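Local atomic coordinates of autolysin E (Staphylococcus aureus, PDB entry 4PI8), a protein that probably cleaves the glycan strands of bacterial peptidoglycan as a glycosidase of the lysozyme clan, and here holds a NAG-NAM disaccharide in a catalytically disabled form. Residues 15-20 against 187-192; 54-59 against 178-183; 70-75 against 213-218; 84-89 against 159-164. The protein carries 1 engineered substitution. All coordinates share one frame; numbering follows the deposited sequence. Where two conformers were deposited one is given.

How the contacts relate
The first segments follow one another along the chain in the order 1, 2, 3, 4, and the second segments return in the order 4, 2, 1, 3. Contacts 4, 2 and 1 are therefore concentric in sequence; contact 3 crosses contacts 1 and 2 but also encloses contact 4. Helix 156-172 serves contact 4, helix 179-184 with its cap contact 2, the loop that follows contact 1, and the end of helix 200-215 with the residues after it contact 3. Contacts 3 and 4 touch, Asn-71 OD1 lying 2.8 Å from Gly-84 N. Distant parts of the sequence thus meet in one compact fold, contact 1 at the glycan pocket and contacts 3 and 4 across the centre from it.

Contact 1 of 4, residues 15-20 against 187-192; sequences VSMQQG and ENPAQH. With NAG (2-acetamido-2-deoxy-beta-D-glucopyranose), chain B; AMU (N-acetyl-beta-muramic acid), chain C.
Gln-18 and Ala-190 are joined through a shared acceptor, OE1 of Gln-193, which receives hydrogen bonds from both Gln-18 NE2 and Ala-190 N. These two donors lie 3.4 Å apart and do not bond to each other; a shared acceptor is consistent with their proximity. The Gln-18 chain bends at chi2 (-64°), which turns CD back toward the 187-192 loop, and its OE1 accepts a further hydrogen bond from Gln-25. Both ends of this buried amide are thus satisfied, and its rotation is fixed. Beside it the contact is apolar. Met-17 crosses Pro-189 obliquely, its methyl CE 4.0 Å from Pro-189 CD and 3.6 Å from Pro-189 O. The methyl CB of Ala-190 rests 3.6 Å from Met-17 O, near the C-terminal end of helix 11-18. Pro-189 and Ala-190 are the central residues of a type II beta turn from Asn-188 to Gln-191, and Ala-190 takes the positive phi of its third position (76°). From the turn itself Ala-190 O is 3.3 Å from C8 of NAG, and just after it His-192 N is 3.1 Å from NAG O7. A helix end thus backs a beta turn that forms one wall of the glycan-binding pocket.

Contact 2 of 4, residues 54-59 against 178-183; sequences MKYMDI and NLYQMR
Lys-55 O receives the N-H of Tyr-180 in the first turn of helix 179-184, whose start is closed by a capping box between Asn-178 and Gln-181. Tyr-180 N lies 3.0 Å from Lys-55 O, the bond nearly straight at 165° and in the carbonyl plane. Packed tightly beside it, Tyr-56 CE1 comes within 3.7 Å of Tyr-180 CD1, the rings inclined at 39°. Asn-178 CB presses to 3.2 Å from Met-57 O. In a separate apolar patch Ile-59 CD1 reaches Met-182 SD at 3.9 Å, and the Ile-59 side chain crosses Leu-179 at about a right angle. Elsewhere the fit is looser and mediated by two separate waters. One donates to Met-54 O and Met-57 O and accepts from Leu-179 N, linking the 54-57 backbone to the helix start. The other donates to Tyr-56 O and accepts from Asn-178 ND2; the direct ND2 bond to Tyr-56 O is weak, and Tyr-226 OH is a further partner. Asn-178 CG, between backbone N and carbonyl carbon (chi1 68°), brings the amide back over the helix start, where OD1 takes Gln-181 N at 2.8 Å, nearly in line with the C=O bond; Asn-178 N weakly returns a bond to Gln-181 OE1.

Contact 3 of 4, residues 70-75 against 213-218; sequences VNQLLK and KQFGIK
Leu-73 and Phe-215 make the apolar part of this surface contact, between the C-terminal ends of helices 67-74 and 200-215. Their side chains slide past each other in opposite directions, and methyl CD2 of Leu-73 meets the ring at its edge, in plane, 3.6 Å from Phe-215 CE2. Leu-73 CG follows at 3.8 Å from the same ring carbon. Phe-215 CG stands anti to the carbonyl carbon (chi1 -67°), and the ring points toward helix 67-74 with its rim foremost. One ring face is approached from within its own helix by Gln-214 CG, offset toward the rim, and Met-65 also touches the ring.

The second kind of approach is amide to ring. Gln-72 was modelled in two conformers; in the one described, CD lies at the Phe-215 edge in plane and NE2 is 3.6 Å from Phe-215 CE1. The amide is turned 65° from the ring, so this is no stack.

Polar approaches form the third group, and none is a direct hydrogen bond between the two segments. In the same conformer, OE1 of Gln-72 is 3.6 Å from Gln-214 NE2, with the amide planes 56° apart. A water supplies the link instead, accepting from Gln-214 NE2 at 3.3 Å and donating to Gln-72 O at 3.2 Å, both long bonds.

The edge contacts and the single water bridge are consistent with a junction resting largely on dispersion at the Phe-215 rim, with a polar margin that can probably adjust to solvent.

Contact 4 of 4, residues 84-89 against 159-164; sequences GKVFLE and AIIGGA
Ile-160 sets its methyl CG2 over the face of Phe-87, 3.9 Å from the ring centroid and only 9° off the ring normal, a well-centred CH-pi contact. The other branch of the same residue lies toward the rim, CD1 reaching 3.7 Å from Phe-87 CE2. Ile-160 holds CG2 anti to its backbone N and CG1 anti to the carbonyl carbon, which parts the two branches, and CD1 then continues anti to CA (chi2 163°), so that one isoleucine addresses both the centre and one side of the ring. Val-86 also belongs to the first shell. Its CG1 touches Ile-160 CG2 at 3.9 Å and Ile-161 CD1 at 3.8 Å, bridging two successive residues of the facing helix. Methyl CD1 of Ile-161 also lies 3.7 Å from Val-86 O and meets the aliphatic base of Glu-89 at CB.

The helices themselves bring these groups together. Segments 84-89 and 159-164 run in nearly the same direction, crossing at -24°, the segment axes coming within 8.8 Å of each other. Further out, Phe-87 is packed by Leu-74 of helix 67-74 and by Val-98, Leu-101, Val-102 and Ala-105 at the start of and along helix 98-108. Ile-160 is backed by Phe-130 and Arg-83, while Ile-161 continues along helix 84-94 onto Ala-90, Lys-93 and Tyr-94.

With no hydrogen bond across the segments, their association rests on branched aliphatic groups fitted against one another and against an aromatic face. Shape and dispersion probably dominate where these two segments meet in this lysozyme-clan domain.

Contact 1 of 4, residues 15-20 against 187-192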
# COMPACT_ATOMS: atom_id res chain seq x y z
N VAL A 15 5.80 20.27 4.35
CA VAL A 15 6.95 19.73 5.02
C VAL A 15 6.87 19.97 6.53
O VAL A 15 7.10 19.09 7.34
CB VAL A 15 8.27 20.30 4.47
CG1 VAL A 15 9.43 19.93 5.38
CG2 VAL A 15 8.48 19.86 3.05
N SER A 16 6.52 21.21 6.91
CA SER A 16 6.43 21.54 8.34
C SER A 16 5.41 20.65 9.05
O SER A 16 5.58 20.23 10.17
CB SER A 16 6.04 23.00 8.53
OG SER A 16 7.08 23.85 8.10
N MET A 17 4.29 20.41 8.37
CA MET A 17 3.24 19.54 8.92
C MET A 17 3.75 18.09 9.09
O MET A 17 3.53 17.51 10.09
CB MET A 17 2.00 19.63 8.03
CG MET A 17 1.33 21.00 8.09
SD MET A 17 0.12 21.37 6.84
CE MET A 17 -1.25 20.47 7.44
N GLN A 18 4.46 17.57 8.06
CA GLN A 18 4.99 16.19 8.11
C GLN A 18 6.03 16.02 9.23
O GLN A 18 6.19 14.95 9.76
CB GLN A 18 5.65 15.83 6.80
CG GLN A 18 4.74 15.73 5.60
CD GLN A 18 3.68 14.63 5.63
OE1 GLN A 18 3.72 13.75 6.49
NE2 GLN A 18 2.80 14.69 4.67
N GLN A 19 6.69 17.14 9.55
CA GLN A 19 7.69 17.18 10.62
C GLN A 19 7.08 17.53 11.98
O GLN A 19 7.79 17.68 13.00
CB GLN A 19 8.75 18.23 10.26
CG GLN A 19 9.55 17.89 9.03
CD GLN A 19 10.43 19.04 8.53
OE1 GLN A 19 10.23 20.21 8.89
NE2 GLN A 19 11.41 18.72 7.70
N GLY A 20 5.76 17.60 12.06
CA GLY A 20 5.10 18.00 13.29
C GLY A 20 5.22 17.05 14.45
O GLY A 20 5.65 15.86 14.35
N GLU A 187 -3.21 16.93 -0.14
CA GLU A 187 -4.43 17.73 0.03
C GLU A 187 -4.62 18.05 1.49
O GLU A 187 -5.17 19.14 1.82
CB GLU A 187 -5.62 16.96 -0.48
CG GLU A 187 -6.94 17.72 -0.58
CD GLU A 187 -8.04 16.96 -1.29
OE1 GLU A 187 -7.90 15.79 -1.73
OE2 GLU A 187 -9.12 17.60 -1.53
N ASN A 188 -4.21 17.18 2.40
CA ASN A 188 -4.33 17.32 3.87
C ASN A 188 -3.09 16.70 4.54
O ASN A 188 -3.14 15.61 5.09
CB ASN A 188 -5.61 16.72 4.44
CG ASN A 188 -6.84 17.50 4.03
OD1 ASN A 188 -7.61 17.10 3.10
ND2 ASN A 188 -7.03 18.60 4.66
N PRO A 189 -1.97 17.39 4.47
CA PRO A 189 -0.70 16.79 4.87
C PRO A 189 -0.69 16.27 6.28
O PRO A 189 -1.22 16.89 7.21
CB PRO A 189 0.31 17.95 4.66
CG PRO A 189 -0.26 18.75 3.60
CD PRO A 189 -1.76 18.71 3.84
N ALA A 190 -0.07 15.12 6.48
CA ALA A 190 0.16 14.49 7.75
C ALA A 190 -1.05 13.83 8.36
O ALA A 190 -0.99 13.36 9.53
CB ALA A 190 0.88 15.42 8.77
N GLN A 191 -2.17 13.73 7.65
CA GLN A 191 -3.32 12.99 8.05
C GLN A 191 -3.52 11.88 7.06
O GLN A 191 -3.31 12.04 5.87
CB GLN A 191 -4.64 13.87 7.92
CG GLN A 191 -4.62 15.01 8.87
CD GLN A 191 -5.98 15.63 8.97
OE1 GLN A 191 -6.21 16.74 8.51
NE2 GLN A 191 -6.89 14.89 9.51
N HIS A 192 -4.14 10.82 7.55
CA HIS A 192 -4.63 9.73 6.71
C HIS A 192 -3.55 9.25 5.74
O HIS A 192 -3.85 9.09 4.53
CB HIS A 192 -5.94 10.08 6.00
CG HIS A 192 -6.70 8.85 5.62
ND1 HIS A 192 -6.76 8.38 4.32
CD2 HIS A 192 -7.27 7.89 6.40
CE1 HIS A 192 -7.38 7.22 4.31
NE2 HIS A 192 -7.70 6.88 5.55
C1 NAG B . -2.15 6.83 11.92
C2 NAG B . -2.35 8.32 11.65
C3 NAG B . -2.94 8.97 12.92
C4 NAG B . -4.16 8.19 13.30
C5 NAG B . -3.89 6.69 13.43
C6 NAG B . -5.20 5.98 13.59
C7 NAG B . -0.98 9.54 9.95
C8 NAG B . 0.29 10.27 9.71
N2 NAG B . -1.17 9.06 11.19
O3 NAG B . -3.30 10.30 12.62
O4 NAG B . -4.59 8.62 14.59
O5 NAG B . -3.38 6.20 12.20
O6 NAG B . -4.82 4.63 13.88
O7 NAG B . -1.83 9.39 9.07
C1 AMU C . 0.18 2.94 9.29
C2 AMU C . -1.32 2.92 9.28
C3 AMU C . -1.86 4.35 9.45
C4 AMU C . -1.23 4.97 10.72
C5 AMU C . 0.25 4.78 10.70
C6 AMU C . 0.91 5.35 11.96
C7 AMU C . -2.93 1.60 7.90
C8 AMU C . -3.34 1.29 6.48
C9 AMU C . -3.95 4.88 8.36
C10 AMU C . -5.25 4.21 8.19
C11 AMU C . -4.10 6.39 8.48
O1 AMU C . 0.71 1.63 9.19
O3 AMU C . -3.29 4.37 9.52
O4 AMU C . -1.63 6.35 10.69
O5 AMU C . 0.57 3.41 10.59
O6 AMU C . 2.34 5.35 11.88
O7 AMU C . -3.47 1.08 8.85
O10 AMU C . -5.77 4.09 7.04
O11 AMU C . -5.88 3.79 9.25
N2 AMU C . -1.86 2.38 8.01

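Contact 2 of 4, residues 54-59 against 178-183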
# COMPACT_ATOMS: atom_id res chain seq x y z
N MET A 54 5.99 5.77 -11.56
CA MET A 54 4.96 4.85 -11.01
C MET A 54 4.31 5.40 -9.75
O MET A 54 3.16 5.11 -9.55
CB MET A 54 5.52 3.45 -10.57
CG MET A 54 5.43 2.24 -11.50
SD MET A 54 3.91 2.19 -12.47
CE MET A 54 4.70 2.99 -13.79
N LYS A 55 5.06 6.15 -8.91
CA LYS A 55 4.45 6.64 -7.67
C LYS A 55 3.41 7.72 -7.94
O LYS A 55 2.63 8.06 -7.02
CB LYS A 55 5.43 6.96 -6.60
CG LYS A 55 6.29 8.14 -6.87
CD LYS A 55 7.12 8.48 -5.65
CE LYS A 55 8.52 7.92 -5.63
NZ LYS A 55 9.36 8.53 -4.56
N TYR A 56 3.38 8.29 -9.15
CA TYR A 56 2.49 9.38 -9.49
C TYR A 56 1.40 8.95 -10.43
O TYR A 56 0.61 9.73 -10.92
CB TYR A 56 3.32 10.51 -10.10
CG TYR A 56 4.42 10.99 -9.20
CD1 TYR A 56 4.19 11.62 -8.00
CD2 TYR A 56 5.76 10.74 -9.54
CE1 TYR A 56 5.22 12.01 -7.19
CE2 TYR A 56 6.79 11.16 -8.72
CZ TYR A 56 6.52 11.80 -7.54
OH TYR A 56 7.56 12.19 -6.70
N MET A 57 1.32 7.65 -10.70
CA MET A 57 0.37 7.06 -11.63
C MET A 57 -0.94 6.66 -10.97
O MET A 57 -0.94 5.99 -9.90
CB MET A 57 1.00 5.86 -12.30
CG MET A 57 0.18 5.32 -13.42
SD MET A 57 0.78 3.74 -14.06
CE MET A 57 0.21 2.72 -12.68
N ASP A 58 -2.07 6.95 -11.58
CA ASP A 58 -3.36 6.64 -11.06
C ASP A 58 -3.52 5.12 -11.01
O ASP A 58 -3.38 4.44 -12.05
CB ASP A 58 -4.40 7.27 -12.00
CG ASP A 58 -5.80 7.01 -11.63
OD1 ASP A 58 -6.15 6.24 -10.75
OD2 ASP A 58 -6.71 7.66 -12.28
N ILE A 59 -3.68 4.56 -9.81
CA ILE A 59 -3.85 3.11 -9.58
C ILE A 59 -5.27 2.68 -9.37
O ILE A 59 -5.56 1.56 -8.96
CB ILE A 59 -2.86 2.61 -8.46
CG1 ILE A 59 -2.95 3.51 -7.23
CG2 ILE A 59 -1.47 2.53 -9.03
CD1 ILE A 59 -2.22 3.02 -6.02
N ASN A 178 -2.99 7.76 -6.09
CA ASN A 178 -1.66 7.26 -6.45
C ASN A 178 -0.84 7.06 -5.22
O ASN A 178 -1.24 7.45 -4.09
CB ASN A 178 -1.03 8.12 -7.52
CG ASN A 178 -0.67 9.50 -7.06
OD1 ASN A 178 -0.28 9.74 -5.93
ND2 ASN A 178 -0.76 10.44 -8.03
N LEU A 179 0.31 6.38 -5.35
CA LEU A 179 1.08 6.07 -4.18
C LEU A 179 1.53 7.28 -3.38
O LEU A 179 1.56 7.31 -2.17
CB LEU A 179 2.30 5.18 -4.52
CG LEU A 179 1.97 3.77 -5.05
CD1 LEU A 179 3.21 3.18 -5.67
CD2 LEU A 179 1.39 2.85 -4.02
N TYR A 180 1.98 8.29 -4.13
CA TYR A 180 2.41 9.55 -3.50
C TYR A 180 1.31 10.14 -2.59
O TYR A 180 1.57 10.54 -1.49
CB TYR A 180 2.83 10.59 -4.55
CG TYR A 180 3.45 11.81 -3.91
CD1 TYR A 180 4.78 11.82 -3.54
CD2 TYR A 180 2.71 12.93 -3.63
CE1 TYR A 180 5.34 12.90 -2.89
CE2 TYR A 180 3.28 14.01 -2.95
CZ TYR A 180 4.58 13.99 -2.61
OH TYR A 180 5.14 15.08 -1.91
N GLN A 181 0.10 10.18 -3.14
CA GLN A 181 -1.03 10.71 -2.37
C GLN A 181 -1.39 9.84 -1.20
O GLN A 181 -1.76 10.33 -0.13
CB GLN A 181 -2.26 10.96 -3.21
CG GLN A 181 -2.08 12.01 -4.30
CD GLN A 181 -3.24 12.02 -5.24
OE1 GLN A 181 -3.71 10.99 -5.72
NE2 GLN A 181 -3.77 13.23 -5.52
N MET A 182 -1.32 8.52 -1.37
CA MET A 182 -1.59 7.59 -0.26
C MET A 182 -0.59 7.82 0.86
O MET A 182 -0.94 7.70 2.05
CB MET A 182 -1.54 6.14 -0.76
CG MET A 182 -2.71 5.78 -1.65
SD MET A 182 -2.60 4.11 -2.34
CE MET A 182 -3.00 3.14 -0.88
N ARG A 183 0.67 8.08 0.50
CA ARG A 183 1.72 8.21 1.48
C ARG A 183 1.79 9.60 2.15
O ARG A 183 2.11 9.69 3.33
CB ARG A 183 3.08 7.86 0.86
CG ARG A 183 4.26 8.01 1.78
CD ARG A 183 4.18 7.16 3.05
NE ARG A 183 5.32 7.38 3.95
CZ ARG A 183 5.41 8.37 4.82
NH1 ARG A 183 4.49 9.32 4.88
NH2 ARG A 183 6.47 8.42 5.63
O HOH W 1 0.85 5.25 -7.97
O HOH W 2 -2.26 10.02 -10.63

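Contact 3 of 4, residues 70-75 against 213-218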
# COMPACT_ATOMS: atom_id res chain seq x y z
N VAL A 70 -0.99 -13.01 -13.69
CA VAL A 70 -0.87 -12.64 -12.27
C VAL A 70 -0.22 -13.79 -11.50
O VAL A 70 0.65 -13.55 -10.65
CB VAL A 70 -2.24 -12.27 -11.70
CG1 VAL A 70 -2.10 -11.93 -10.24
CG2 VAL A 70 -2.80 -11.08 -12.46
N ASN A 71 -0.59 -15.03 -11.81
CA ASN A 71 0.07 -16.17 -11.15
C ASN A 71 1.54 -16.26 -11.48
O ASN A 71 2.33 -16.65 -10.60
CB ASN A 71 -0.66 -17.46 -11.40
CG ASN A 71 -1.85 -17.61 -10.48
OD1 ASN A 71 -1.81 -17.19 -9.31
ND2 ASN A 71 -2.90 -18.22 -10.94
N GLN A 72 1.95 -15.84 -12.67
CA GLN A 72 3.41 -15.74 -12.95
C GLN A 72 4.08 -14.80 -12.02
O GLN A 72 5.16 -15.13 -11.45
CB GLN A 72 3.66 -15.12 -14.30
CG GLN A 72 3.63 -16.04 -15.45
CD GLN A 72 4.03 -15.32 -16.71
OE1 GLN A 72 5.19 -14.79 -16.86
NE2 GLN A 72 3.06 -15.24 -17.64
N LEU A 73 3.50 -13.63 -11.74
CA LEU A 73 4.07 -12.71 -10.77
C LEU A 73 4.15 -13.29 -9.41
O LEU A 73 5.01 -12.92 -8.67
CB LEU A 73 3.29 -11.38 -10.71
CG LEU A 73 3.37 -10.45 -11.90
CD1 LEU A 73 2.53 -9.24 -11.60
CD2 LEU A 73 4.82 -10.04 -12.14
N LEU A 74 3.19 -14.12 -9.00
CA LEU A 74 3.09 -14.66 -7.70
C LEU A 74 3.87 -15.96 -7.48
O LEU A 74 3.89 -16.47 -6.38
CB LEU A 74 1.63 -14.86 -7.32
CG LEU A 74 0.82 -13.56 -7.23
CD1 LEU A 74 -0.63 -13.90 -7.03
CD2 LEU A 74 1.35 -12.69 -6.12
N LYS A 75 4.43 -16.51 -8.53
CA LYS A 75 5.24 -17.76 -8.42
C LYS A 75 6.41 -17.52 -7.48
O LYS A 75 7.14 -16.51 -7.55
CB LYS A 75 5.72 -18.24 -9.78
CG LYS A 75 6.11 -19.72 -9.80
CD LYS A 75 4.89 -20.62 -9.65
CE LYS A 75 5.22 -22.09 -9.58
NZ LYS A 75 3.92 -22.82 -9.68
N LYS A 213 7.02 -3.68 -17.13
CA LYS A 213 7.97 -3.93 -18.23
C LYS A 213 8.02 -5.41 -18.56
O LYS A 213 8.34 -5.77 -19.74
CB LYS A 213 9.32 -3.35 -17.90
CG LYS A 213 9.31 -1.84 -17.86
CD LYS A 213 10.60 -1.16 -17.47
CE LYS A 213 10.40 0.35 -17.41
NZ LYS A 213 11.60 1.13 -17.16
N GLN A 214 7.71 -6.30 -17.65
CA GLN A 214 7.68 -7.73 -17.90
C GLN A 214 6.55 -8.05 -18.85
O GLN A 214 6.71 -8.92 -19.73
CB GLN A 214 7.53 -8.54 -16.60
CG GLN A 214 7.44 -10.04 -16.79
CD GLN A 214 7.53 -10.83 -15.55
OE1 GLN A 214 7.86 -10.31 -14.52
NE2 GLN A 214 7.27 -12.09 -15.66
N PHE A 215 5.38 -7.41 -18.73
CA PHE A 215 4.20 -7.77 -19.52
C PHE A 215 3.90 -6.75 -20.61
O PHE A 215 2.93 -6.92 -21.36
CB PHE A 215 3.02 -8.02 -18.58
CG PHE A 215 3.22 -9.24 -17.72
CD1 PHE A 215 3.12 -10.53 -18.26
CD2 PHE A 215 3.64 -9.12 -16.44
CE1 PHE A 215 3.35 -11.64 -17.44
CE2 PHE A 215 3.88 -10.23 -15.62
CZ PHE A 215 3.71 -11.50 -16.14
N GLY A 216 4.63 -5.66 -20.68
CA GLY A 216 4.40 -4.66 -21.71
C GLY A 216 3.14 -3.85 -21.46
O GLY A 216 2.39 -3.51 -22.40
N ILE A 217 2.89 -3.53 -20.21
CA ILE A 217 1.69 -2.79 -19.84
C ILE A 217 1.90 -1.28 -20.02
O ILE A 217 2.92 -0.71 -19.65
CB ILE A 217 1.31 -3.09 -18.36
CG1 ILE A 217 1.18 -4.60 -18.07
CG2 ILE A 217 0.00 -2.40 -17.99
CD1 ILE A 217 0.14 -5.35 -18.85
N LYS A 218 0.88 -0.62 -20.54
CA LYS A 218 0.91 0.84 -20.68
C LYS A 218 0.50 1.55 -19.39
O LYS A 218 -0.50 1.21 -18.81
CB LYS A 218 -0.05 1.26 -21.80
CG LYS A 218 0.31 2.61 -22.41
CD LYS A 218 -0.85 3.39 -23.02
CE LYS A 218 -0.39 4.77 -23.49
NZ LYS A 218 0.33 5.50 -22.40
O HOH W 3 7.72 -13.78 -12.91

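Contact 4 of 4, residues 84-89 against 159-164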
# COMPACT_ATOMS: atom_id res chain seq x y z
N GLY A 84 -3.65 -15.76 -7.83
CA GLY A 84 -3.94 -14.74 -8.86
C GLY A 84 -5.42 -14.60 -9.18
O GLY A 84 -5.87 -13.49 -9.45
N LYS A 85 -6.19 -15.69 -9.14
CA LYS A 85 -7.63 -15.60 -9.38
C LYS A 85 -8.27 -14.59 -8.48
O LYS A 85 -9.16 -13.83 -8.87
CB LYS A 85 -8.29 -16.99 -9.15
CG LYS A 85 -9.80 -17.11 -8.90
CD LYS A 85 -10.31 -18.22 -8.00
CE LYS A 85 -11.80 -18.46 -8.22
NZ LYS A 85 -12.17 -19.88 -8.43
N VAL A 86 -7.87 -14.61 -7.20
CA VAL A 86 -8.50 -13.77 -6.21
C VAL A 86 -8.04 -12.29 -6.28
O VAL A 86 -8.80 -11.36 -6.10
CB VAL A 86 -8.30 -14.38 -4.83
CG1 VAL A 86 -8.88 -13.51 -3.80
CG2 VAL A 86 -8.98 -15.77 -4.79
N PHE A 87 -6.75 -12.11 -6.57
CA PHE A 87 -6.29 -10.74 -6.87
C PHE A 87 -7.09 -10.10 -8.01
O PHE A 87 -7.42 -8.92 -7.98
CB PHE A 87 -4.80 -10.73 -7.19
CG PHE A 87 -3.90 -10.71 -5.97
CD1 PHE A 87 -3.61 -9.53 -5.35
CD2 PHE A 87 -3.40 -11.87 -5.39
CE1 PHE A 87 -2.75 -9.43 -4.26
CE2 PHE A 87 -2.58 -11.77 -4.28
CZ PHE A 87 -2.25 -10.56 -3.70
N LEU A 88 -7.44 -10.91 -9.03
CA LEU A 88 -8.23 -10.41 -10.15
C LEU A 88 -9.71 -10.21 -9.78
O LEU A 88 -10.31 -9.24 -10.26
CB LEU A 88 -8.09 -11.32 -11.37
CG LEU A 88 -6.76 -11.03 -12.08
CD1 LEU A 88 -6.51 -12.12 -13.13
CD2 LEU A 88 -6.64 -9.67 -12.71
N GLU A 89 -10.25 -11.07 -8.93
CA GLU A 89 -11.57 -10.82 -8.36
C GLU A 89 -11.57 -9.43 -7.73
O GLU A 89 -12.50 -8.63 -7.92
CB GLU A 89 -11.87 -11.86 -7.32
CG GLU A 89 -13.29 -12.12 -6.97
CD GLU A 89 -13.37 -13.52 -6.38
OE1 GLU A 89 -12.41 -13.95 -5.70
OE2 GLU A 89 -14.33 -14.25 -6.65
N ALA A 159 -8.48 -11.93 3.02
CA ALA A 159 -7.53 -10.79 3.23
C ALA A 159 -7.19 -10.10 1.93
O ALA A 159 -7.00 -8.86 1.94
CB ALA A 159 -6.31 -11.29 3.91
N ILE A 160 -7.16 -10.83 0.82
CA ILE A 160 -6.88 -10.18 -0.49
C ILE A 160 -8.07 -9.30 -0.89
O ILE A 160 -7.96 -8.12 -1.20
CB ILE A 160 -6.60 -11.25 -1.56
CG1 ILE A 160 -5.28 -11.93 -1.24
CG2 ILE A 160 -6.51 -10.58 -2.94
CD1 ILE A 160 -5.06 -13.26 -1.96
N ILE A 161 -9.27 -9.86 -0.89
CA ILE A 161 -10.48 -9.12 -1.26
C ILE A 161 -10.67 -7.97 -0.30
O ILE A 161 -11.02 -6.86 -0.75
CB ILE A 161 -11.77 -10.02 -1.27
CG1 ILE A 161 -11.65 -11.12 -2.30
CG2 ILE A 161 -13.05 -9.19 -1.43
CD1 ILE A 161 -11.47 -10.67 -3.69
N GLY A 162 -10.56 -8.25 1.00
CA GLY A 162 -10.84 -7.21 1.98
C GLY A 162 -9.81 -6.06 1.94
O GLY A 162 -10.19 -4.91 2.16
N GLY A 163 -8.55 -6.37 1.68
CA GLY A 163 -7.56 -5.36 1.55
C GLY A 163 -7.91 -4.45 0.41
O GLY A 163 -7.84 -3.23 0.54
N ALA A 164 -8.26 -4.98 -0.76
CA ALA A 164 -8.68 -4.19 -1.88
C ALA A 164 -9.86 -3.31 -1.57
O ALA A 164 -9.96 -2.13 -1.98
CB ALA A 164 -8.96 -5.08 -3.12